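PDB 1QO3: T-cell surface glycoprotein YE1/48 from Mus musculus, which serves as an inhibitory receptor on natural killer cells that recognises MHC class I molecules of H-2d alleles and thereby prevents cell lysis. Local coordinates for residues Y27-K33 with Q122-C128; K80-A84 with T97-I102. The protein carries 1 engineered substitution. All coordinates share one frame. Residue numbers count along the deposited sequence, not the author numbering.

Contact 1 of 2, residues Y27-K33 with Q122-C128; sequences YFVMDRK and QVFICIC
Val29 and Cys126 meet at the apolar centre, CB to CB at 3.7 Å, on a sheet face shared with Tyr27 and Cys128; Val29 CG2 lies 3.9 Å from Cys128 SG. On the other face Phe28 (chi1 m) sets CE2 3.6 Å from Ile127 CD1. Met30, m at all three chi angles, rests CE 3.7 Å from Ile125 CD1. Two antiparallel strands carry these side chains, axes 4.6 Å apart at closest, directions at 156°. Tyr27 with Cys128 and Val29 with Cys126 are hydrogen-bonded pairs (Tyr27 N to Cys128 O and Cys128 N to Tyr27 O, both 2.8 Å; Val29 N to Cys126 O 2.9 Å, Cys126 N to Val29 O 3.1 Å); Phe28 with Ile127, between them, is non-hydrogen-bonded. Such pairing of an early strand with the C-terminal one closes the C-type lectin-like fold; here Cys126 is disulfide-bonded to Cys38 and Cys128 to Cys42, both of helix 35-44. After Met30 (phi/psi -71/-20) the chain turns at Asp31, and a beta bulge shifts the register by two before Lys33 pairs with Phe124 (Lys33 N to Phe124 O 3.1 Å, Phe124 N to Lys33 O 3.0 Å). Lys33 NZ reaches Thr41. At the exposed edge Arg32 CB lies 3.8 Å from Val123 CB, and a water accepts from Ile125 N at 3.0 Å and, weakly, from Arg32 NH1 at 3.1 Å.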
loop_
_atom_site.group_PDB
_atom_site.type_symbol
_atom_site.label_atom_id
_atom_site.label_comp_id
_atom_site.label_asym_id
_atom_site.label_seq_id
_atom_site.Cartn_x
_atom_site.Cartn_y
_atom_site.Cartn_z
ATOM N N TYR C 27 8.166 23.114 12.154
ATOM C CA TYR C 27 8.239 22.809 13.580
ATOM C C TYR C 27 6.836 22.867 14.179
ATOM O O TYR C 27 6.137 23.870 14.053
ATOM C CB TYR C 27 9.168 23.800 14.290
ATOM C CG TYR C 27 10.556 23.837 13.690
ATOM C CD1 TYR C 27 10.790 24.490 12.481
ATOM C CD2 TYR C 27 11.618 23.138 14.282
ATOM C CE1 TYR C 27 12.038 24.444 11.863
ATOM C CE2 TYR C 27 12.885 23.082 13.669
ATOM C CZ TYR C 27 13.082 23.736 12.459
ATOM O OH TYR C 27 14.302 23.677 11.824
ATOM N N PHE C 28 6.424 21.775 14.807
ATOM C CA PHE C 28 5.113 21.700 15.419
ATOM C C PHE C 28 5.231 21.940 16.916
ATOM O O PHE C 28 5.751 21.098 17.655
ATOM C CB PHE C 28 4.483 20.333 15.139
ATOM C CG PHE C 28 4.166 20.101 13.683
ATOM C CD1 PHE C 28 5.185 19.901 12.756
ATOM C CD2 PHE C 28 2.849 20.108 13.237
ATOM C CE1 PHE C 28 4.894 19.710 11.401
ATOM C CE2 PHE C 28 2.541 19.919 11.882
ATOM C CZ PHE C 28 3.568 19.719 10.964
ATOM N N VAL C 29 4.775 23.118 17.340
ATOM C CA VAL C 29 4.794 23.530 18.739
ATOM C C VAL C 29 3.590 22.863 19.376
ATOM O O VAL C 29 2.452 23.286 19.150
ATOM C CB VAL C 29 4.632 25.063 18.874
ATOM C CG1 VAL C 29 4.769 25.478 20.335
ATOM C CG2 VAL C 29 5.665 25.777 18.016
ATOM N N MET C 30 3.832 21.828 20.174
ATOM C CA MET C 30 2.731 21.101 20.797
ATOM C C MET C 30 1.960 21.824 21.917
ATOM O O MET C 30 0.828 21.444 22.216
ATOM C CB MET C 30 3.216 19.724 21.259
ATOM C CG MET C 30 3.890 18.898 20.148
ATOM S SD MET C 30 2.953 18.739 18.596
ATOM C CE MET C 30 1.830 17.365 18.987
ATOM N N ASP C 31 2.551 22.850 22.532
ATOM C CA ASP C 31 1.846 23.623 23.574
ATOM C C ASP C 31 0.797 24.454 22.835
ATOM O O ASP C 31 1.122 25.498 22.265
ATOM C CB ASP C 31 2.778 24.613 24.294
ATOM C CG ASP C 31 3.654 23.961 25.353
ATOM O OD1 ASP C 31 3.489 22.750 25.629
ATOM O OD2 ASP C 31 4.512 24.683 25.915
ATOM N N ARG C 32 -0.450 24.000 22.839
ATOM C CA ARG C 32 -1.512 24.715 22.150
ATOM C C ARG C 32 -1.576 26.203 22.499
ATOM O O ARG C 32 -1.434 26.589 23.653
ATOM C CB ARG C 32 -2.853 24.035 22.431
ATOM C CG ARG C 32 -3.066 22.791 21.578
ATOM C CD ARG C 32 -3.410 21.545 22.389
ATOM N NE ARG C 32 -4.797 21.484 22.856
ATOM C CZ ARG C 32 -5.874 21.570 22.074
ATOM N NH1 ARG C 32 -5.751 21.738 20.762
ATOM N NH2 ARG C 32 -7.086 21.456 22.604
ATOM N N LYS C 33 -1.775 27.038 21.484
ATOM C CA LYS C 33 -1.851 28.481 21.691
ATOM C C LYS C 33 -2.851 29.156 20.765
ATOM O O LYS C 33 -3.335 28.558 19.798
ATOM C CB LYS C 33 -0.477 29.119 21.479
ATOM C CG LYS C 33 0.568 28.670 22.484
ATOM C CD LYS C 33 1.963 29.081 22.058
ATOM C CE LYS C 33 3.008 28.489 22.987
ATOM N NZ LYS C 33 4.379 28.744 22.466
ATOM N N GLN C 122 -9.007 30.532 19.996
ATOM C CA GLN C 122 -8.900 29.128 20.406
ATOM C C GLN C 122 -7.441 28.659 20.356
ATOM O O GLN C 122 -6.614 29.247 19.650
ATOM C CB GLN C 122 -9.806 28.241 19.536
ATOM C CG GLN C 122 -11.299 28.511 19.777
ATOM C CD GLN C 122 -12.233 27.677 18.903
ATOM O OE1 GLN C 122 -12.060 27.592 17.687
ATOM N NE2 GLN C 122 -13.243 27.077 19.524
ATOM N N VAL C 123 -7.123 27.619 21.124
ATOM C CA VAL C 123 -5.762 27.120 21.185
ATOM C C VAL C 123 -5.544 25.804 20.454
ATOM O O VAL C 123 -6.225 24.807 20.708
ATOM C CB VAL C 123 -5.272 26.985 22.664
ATOM C CG1 VAL C 123 -5.340 28.336 23.350
ATOM C CG2 VAL C 123 -6.122 25.977 23.431
ATOM N N PHE C 124 -4.593 25.835 19.522
ATOM C CA PHE C 124 -4.226 24.673 18.727
ATOM C C PHE C 124 -2.718 24.663 18.531
ATOM O O PHE C 124 -2.047 25.681 18.732
ATOM C CB PHE C 124 -4.884 24.713 17.345
ATOM C CG PHE C 124 -6.385 24.662 17.379
ATOM C CD1 PHE C 124 -7.127 25.815 17.614
ATOM C CD2 PHE C 124 -7.057 23.453 17.187
ATOM C CE1 PHE C 124 -8.527 25.765 17.657
ATOM C CE2 PHE C 124 -8.457 23.391 17.227
ATOM C CZ PHE C 124 -9.196 24.552 17.464
ATOM N N ILE C 125 -2.196 23.504 18.139
ATOM C CA ILE C 125 -0.776 23.328 17.854
ATOM C C ILE C 125 -0.358 24.424 16.870
ATOM O O ILE C 125 -1.187 24.898 16.089
ATOM C CB ILE C 125 -0.543 21.956 17.177
ATOM C CG1 ILE C 125 -0.802 20.827 18.182
ATOM C CG2 ILE C 125 0.849 21.885 16.582
ATOM C CD1 ILE C 125 -0.921 19.450 17.531
ATOM N N CYS C 126 0.909 24.834 16.909
ATOM C CA CYS C 126 1.402 25.848 15.973
ATOM C C CYS C 126 2.331 25.203 14.960
ATOM O O CYS C 126 3.163 24.382 15.339
ATOM C CB CYS C 126 2.259 26.903 16.662
ATOM S SG CYS C 126 1.645 27.705 18.158
ATOM N N ILE C 127 2.210 25.561 13.685
ATOM C CA ILE C 127 3.153 25.041 12.706
ATOM C C ILE C 127 4.038 26.228 12.307
ATOM O O ILE C 127 3.554 27.193 11.712
ATOM C CB ILE C 127 2.488 24.489 11.424
ATOM C CG1 ILE C 127 1.525 23.351 11.755
ATOM C CG2 ILE C 127 3.572 23.947 10.490
ATOM C CD1 ILE C 127 0.865 22.755 10.511
ATOM N N CYS C 128 5.319 26.173 12.668
ATOM C CA CYS C 128 6.258 27.242 12.321
ATOM C C CYS C 128 7.103 26.794 11.121
ATOM O O CYS C 128 7.577 25.660 11.073
ATOM C CB CYS C 128 7.178 27.577 13.503
ATOM S SG CYS C 128 6.384 28.164 15.051
HETATM O O HOH W 1 -4.190 21.325 18.164
#

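Contact 2 of 2, residues K80-A84 with T97-I102; sequences KKDWA and TRKYNI. Unlike the reference sequence in segment 97-102: Arg98 (reference Gly).
In the long-loop half of the C-type lectin-like domain, the start of strand 82-85 packs against the irregular segment 97-102 around one buried indole. Lys81 (phi/psi 39/60) and Asp82 both face Asp77, a G1 beta bulge that leads into the strand. The nearest CA pair is Trp83 CA to Thr97 CA, 6.5 Å. Trp83 (chi1 m, chi2 76°) points toward the loop. Its CD1 touches Thr97 CB at 3.5 Å, while its CZ2 lies 4.1 Å from Tyr100 CB and 4.4 Å from Ile102 CG2. The Tyr100 ring (chi1 m) turns its edge to the face of the six-membered ring of Trp83, centroids 6.0 Å apart and planes at 60°. Thr97, chi1 p, donates a weak hydrogen bond from OG1 to Asp82 OD1 at 3.3 Å; the same OD1 weakly accepts from Trp83 N at 2.8 Å. Trp83 also touches Leu74, Met108 and Asn117 and pairs edge-to-face with Tyr76; the loop meets the sheet directly too, Tyr100 on Met108 and Asn117, Ile102 on Tyr76.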
loop_
_atom_site.group_PDB
_atom_site.type_symbol
_atom_site.label_atom_id
_atom_site.label_comp_id
_atom_site.label_asym_id
_atom_site.label_seq_id
_atom_site.Cartn_x
_atom_site.Cartn_y
_atom_site.Cartn_z
ATOM N N LYS C 80 -9.868 45.256 5.399
ATOM C CA LYS C 80 -9.355 44.959 4.063
ATOM C C LYS C 80 -10.320 43.922 3.526
ATOM O O LYS C 80 -10.275 43.538 2.357
ATOM C CB LYS C 80 -7.945 44.361 4.112
ATOM C CG LYS C 80 -6.830 45.357 4.387
ATOM C CD LYS C 80 -5.467 44.711 4.188
ATOM C CE LYS C 80 -4.335 45.705 4.389
ATOM N NZ LYS C 80 -3.016 45.122 4.003
ATOM N N LYS C 81 -11.200 43.481 4.421
ATOM C CA LYS C 81 -12.208 42.480 4.126
ATOM C C LYS C 81 -11.704 41.369 3.225
ATOM O O LYS C 81 -12.220 41.152 2.125
ATOM C CB LYS C 81 -13.456 43.141 3.531
ATOM C CG LYS C 81 -14.254 43.926 4.569
ATOM C CD LYS C 81 -15.652 44.269 4.085
ATOM C CE LYS C 81 -16.456 44.949 5.190
ATOM N NZ LYS C 81 -17.828 45.343 4.753
ATOM N N ASP C 82 -10.681 40.668 3.705
ATOM C CA ASP C 82 -10.102 39.550 2.970
ATOM C C ASP C 82 -9.022 38.839 3.782
ATOM O O ASP C 82 -8.544 39.357 4.794
ATOM C CB ASP C 82 -9.508 40.026 1.644
ATOM C CG ASP C 82 -9.360 38.897 0.643
ATOM O OD1 ASP C 82 -9.939 37.812 0.879
ATOM O OD2 ASP C 82 -8.677 39.097 -0.382
ATOM N N TRP C 83 -8.649 37.644 3.329
ATOM C CA TRP C 83 -7.624 36.852 3.996
ATOM C C TRP C 83 -6.240 37.170 3.446
ATOM O O TRP C 83 -6.084 37.499 2.272
ATOM C CB TRP C 83 -7.908 35.357 3.827
ATOM C CG TRP C 83 -9.204 34.915 4.439
ATOM C CD1 TRP C 83 -10.460 35.112 3.937
ATOM C CD2 TRP C 83 -9.370 34.202 5.671
ATOM N NE1 TRP C 83 -11.396 34.565 4.780
ATOM C CE2 TRP C 83 -10.757 34.000 5.852
ATOM C CE3 TRP C 83 -8.483 33.714 6.641
ATOM C CZ2 TRP C 83 -11.279 33.329 6.963
ATOM C CZ3 TRP C 83 -9.004 33.044 7.747
ATOM C CH2 TRP C 83 -10.392 32.860 7.895
ATOM N N ALA C 84 -5.233 37.074 4.305
ATOM C CA ALA C 84 -3.864 37.351 3.893
ATOM C C ALA C 84 -2.912 36.416 4.615
ATOM O O ALA C 84 -3.166 36.018 5.760
ATOM C CB ALA C 84 -3.508 38.797 4.206
ATOM N N THR C 97 -10.802 31.891 -0.716
ATOM C CA THR C 97 -10.994 32.551 0.568
ATOM C C THR C 97 -12.320 33.295 0.625
ATOM O O THR C 97 -12.362 34.460 1.004
ATOM C CB THR C 97 -9.861 33.565 0.865
ATOM O OG1 THR C 97 -9.917 34.644 -0.078
ATOM C CG2 THR C 97 -8.506 32.891 0.775
ATOM N N ARG C 98 -13.399 32.625 0.238
ATOM C CA ARG C 98 -14.722 33.237 0.270
ATOM C C ARG C 98 -15.729 32.172 0.595
ATOM O O ARG C 98 -16.912 32.443 0.779
ATOM C CB ARG C 98 -15.069 33.855 -1.073
ATOM C CG ARG C 98 -14.157 34.967 -1.470
ATOM C CD ARG C 98 -14.733 35.687 -2.651
ATOM N NE ARG C 98 -13.687 36.354 -3.403
ATOM C CZ ARG C 98 -13.872 36.894 -4.600
ATOM N NH1 ARG C 98 -15.069 36.848 -5.176
ATOM N NH2 ARG C 98 -12.853 37.461 -5.234
ATOM N N LYS C 99 -15.244 30.945 0.647
ATOM C CA LYS C 99 -16.095 29.827 0.966
ATOM C C LYS C 99 -16.022 29.633 2.475
ATOM O O LYS C 99 -16.537 28.653 3.006
ATOM C CB LYS C 99 -15.600 28.574 0.258
ATOM C CG LYS C 99 -14.232 28.145 0.721
ATOM C CD LYS C 99 -13.885 26.778 0.188
ATOM C CE LYS C 99 -13.339 25.901 1.294
ATOM N NZ LYS C 99 -12.903 24.595 0.745
ATOM N N TYR C 100 -15.365 30.570 3.156
ATOM C CA TYR C 100 -15.221 30.527 4.613
ATOM C C TYR C 100 -16.073 31.636 5.233
ATOM O O TYR C 100 -15.976 32.793 4.828
ATOM C CB TYR C 100 -13.746 30.726 5.013
ATOM C CG TYR C 100 -12.798 29.653 4.513
ATOM C CD1 TYR C 100 -12.918 28.335 4.955
ATOM C CD2 TYR C 100 -11.795 29.950 3.586
ATOM C CE1 TYR C 100 -12.072 27.338 4.489
ATOM C CE2 TYR C 100 -10.938 28.954 3.110
ATOM C CZ TYR C 100 -11.087 27.649 3.566
ATOM O OH TYR C 100 -10.275 26.648 3.090
ATOM N N ASN C 101 -16.912 31.290 6.204
ATOM C CA ASN C 101 -17.752 32.293 6.854
ATOM C C ASN C 101 -17.025 32.843 8.079
ATOM O O ASN C 101 -16.839 32.132 9.073
ATOM C CB ASN C 101 -19.087 31.684 7.289
ATOM C CG ASN C 101 -20.101 32.741 7.713
ATOM O OD1 ASN C 101 -19.734 33.861 8.075
ATOM N ND2 ASN C 101 -21.383 32.383 7.681
ATOM N N ILE C 102 -16.626 34.108 8.016
ATOM C CA ILE C 102 -15.909 34.726 9.123
ATOM C C ILE C 102 -16.675 34.730 10.445
ATOM O O ILE C 102 -16.096 35.011 11.495
ATOM C CB ILE C 102 -15.506 36.172 8.787
ATOM C CG1 ILE C 102 -16.752 37.009 8.490
ATOM C CG2 ILE C 102 -14.566 36.175 7.588
ATOM C CD1 ILE C 102 -16.449 38.470 8.192
#

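From the N terminus the chain runs into strand 24-30 and its corner, the first segment of contact 1, 27-33, which pairs with 122-128, with 88 residues between. The intervening chain holds helices 35-44 and 55-64 and then strand 70-77, from which it turns into strand 82-85. There contact 2 opens and closes a far shorter loop of 12 residues, lying wholly within the long one. The two do not touch: their centres are 22 Å apart, on opposite sides of the chain's centre, and their nearest atoms about 10 Å. Strand 70-77 joins them, running parallel to 124-131 and antiparallel to 82-85, so one sheet links strands 24-30 and 124-131 to the long-loop region.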